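Local coordinates for protein endonuclease II (Enterobacteria phage t4, PDB 2WSH) that nicks and cleaves cytosine-containing host DNA in a sequence-specific, magnesium-dependent way as a homotetramer, freeing nucleotides for phage DNA synthesis, at residues T21-D26 with V97-R102. The protein carries 1 engineered substitution. Numbering follows the deposited sequence.
Sequences TELELD and VEFYAR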
# COMPACT_ATOMS: atom_id res chain seq x y z
N THR A 21 8.40 13.56 25.74
CA THR A 21 8.67 14.52 26.80
C THR A 21 7.92 14.20 28.08
O THR A 21 7.09 13.29 28.12
CB THR A 21 8.33 15.97 26.37
OG1 THR A 21 8.85 16.89 27.34
CG2 THR A 21 6.82 16.16 26.26
N GLU A 22 8.25 14.94 29.13
CA GLU A 22 7.61 14.79 30.42
C GLU A 22 7.12 16.16 30.86
O GLU A 22 7.74 17.18 30.53
CB GLU A 22 8.62 14.24 31.43
CG GLU A 22 8.12 14.16 32.86
CD GLU A 22 9.06 13.34 33.75
OE1 GLU A 22 9.85 12.55 33.20
OE2 GLU A 22 9.00 13.50 34.99
N LEU A 23 5.99 16.21 31.56
CA LEU A 23 5.49 17.47 32.09
C LEU A 23 5.84 17.59 33.57
O LEU A 23 5.81 16.60 34.30
CB LEU A 23 3.97 17.58 31.89
CG LEU A 23 3.47 17.60 30.45
CD1 LEU A 23 1.98 17.86 30.42
CD2 LEU A 23 4.21 18.65 29.64
N GLU A 24 6.16 18.80 34.01
CA GLU A 24 6.55 19.02 35.39
C GLU A 24 6.20 20.42 35.89
O GLU A 24 6.40 21.41 35.19
CB GLU A 24 8.04 18.73 35.58
CG GLU A 24 8.92 19.26 34.46
CD GLU A 24 10.23 18.51 34.35
OE1 GLU A 24 10.36 17.44 34.98
OE2 GLU A 24 11.13 18.98 33.62
N LEU A 25 5.66 20.48 37.10
CA LEU A 25 5.29 21.74 37.73
C LEU A 25 6.52 22.40 38.35
O LEU A 25 7.40 21.71 38.87
CB LEU A 25 4.23 21.51 38.81
CG LEU A 25 2.87 20.99 38.36
CD1 LEU A 25 2.02 20.62 39.57
CD2 LEU A 25 2.15 22.01 37.50
N ASP A 26 6.58 23.72 38.31
CA ASP A 26 7.67 24.45 38.96
C ASP A 26 7.27 24.84 40.39
O ASP A 26 6.21 24.43 40.88
CB ASP A 26 8.10 25.68 38.15
CG ASP A 26 7.01 26.73 38.03
OD1 ASP A 26 6.08 26.73 38.87
OD2 ASP A 26 7.08 27.56 37.10
N VAL A 97 3.94 12.53 34.59
CA VAL A 97 3.14 12.62 33.36
C VAL A 97 4.03 12.61 32.13
O VAL A 97 4.78 13.56 31.89
CB VAL A 97 2.27 13.90 33.34
CG1 VAL A 97 1.49 13.98 32.03
CG2 VAL A 97 1.34 13.94 34.53
N GLU A 98 3.93 11.55 31.33
CA GLU A 98 4.80 11.38 30.18
C GLU A 98 4.03 11.26 28.87
O GLU A 98 2.93 10.71 28.83
CB GLU A 98 5.69 10.15 30.37
CG GLU A 98 6.61 10.22 31.57
CD GLU A 98 7.35 8.92 31.81
OE1 GLU A 98 6.68 7.89 32.02
OE2 GLU A 98 8.60 8.93 31.79
N PHE A 99 4.63 11.78 27.81
CA PHE A 99 4.11 11.59 26.46
C PHE A 99 5.08 10.74 25.65
O PHE A 99 6.28 11.01 25.63
CB PHE A 99 3.94 12.95 25.77
CG PHE A 99 2.78 13.74 26.29
CD1 PHE A 99 1.56 13.72 25.64
CD2 PHE A 99 2.90 14.51 27.44
CE1 PHE A 99 0.49 14.45 26.11
CE2 PHE A 99 1.83 15.23 27.92
CZ PHE A 99 0.62 15.20 27.26
N TYR A 100 4.55 9.71 25.00
CA TYR A 100 5.31 8.90 24.07
C TYR A 100 4.78 9.12 22.66
O TYR A 100 3.62 9.48 22.47
CB TYR A 100 5.18 7.42 24.42
CG TYR A 100 5.95 6.99 25.65
CD1 TYR A 100 7.07 6.18 25.54
CD2 TYR A 100 5.54 7.38 26.92
CE1 TYR A 100 7.77 5.77 26.66
CE2 TYR A 100 6.24 6.99 28.04
CZ TYR A 100 7.35 6.18 27.91
OH TYR A 100 8.05 5.78 29.03
N ALA A 101 5.63 8.89 21.66
CA ALA A 101 5.21 9.03 20.27
C ALA A 101 5.58 7.80 19.45
O ALA A 101 6.68 7.27 19.58
CB ALA A 101 5.83 10.27 19.66
N ARG A 102 4.64 7.37 18.61
CA ARG A 102 4.90 6.29 17.66
C ARG A 102 4.78 6.83 16.25
O ARG A 102 3.70 7.22 15.82
CB ARG A 102 3.92 5.13 17.88
CG ARG A 102 3.88 4.13 16.73
CD ARG A 102 2.92 2.98 17.03
NE ARG A 102 2.58 2.22 15.82
CZ ARG A 102 3.20 1.11 15.43
NH1 ARG A 102 4.19 0.61 16.14
NH2 ARG A 102 2.81 0.50 14.31
O HOH W 1 5.86 14.37 35.51
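V97 opens strand 97-111, which runs antiparallel to the end of strand 18-23. The backbone N of V97 donates to a water at 2.8 Å that in turn donates to L23 O, so one water links the backbones of V97 and L23; the same water gives a weak bond to E22 OE2. The carbonyl of V97 also faces strand 18-23: L23 N donates to V97 O at 2.9 Å, nearly along the C=O axis, and the same oxygen receives a CA-H...O contact from E22. The V97 side chain turns to the opposite face from E98 and makes an apolar contact with L23, V97 CG1 lying 4.2 Å from L23 CD1.

E98 faces E22 as a non-hydrogen-bonded pair. The two side chains run side by side with their carboxylate planes almost perpendicular, and E22 OE1 comes within 4.1 Å of E98 OE2. K19 forms salt bridges to both oxygens, which probably offsets their mutual repulsion.

At F99 the pairing is hydrogen-bonded: F99 N donates to T21 O in an almost straight bond (2.9 Å, 178° at the hydrogen), whereas the return bond from T21 N to F99 O is weak. The F99 side chain lies on the face of V97 and L23, and L23 CD1 reaches the edge of the ring, near its plane, 3.6 Å from F99 CE2, the two side chains crossing obliquely. I87 and L34 also pack on L23, while I65, Y44 and I46 pack on F99.

Farther along, R102 forms salt bridges to E124 and to E112 of a second subunit. The pairing thus adds strand 18-23 to the antiparallel sheet of the GIY-YIG nuclease fold, with the V97, L23 and F99 face packed against helices 61-73 and 82-92.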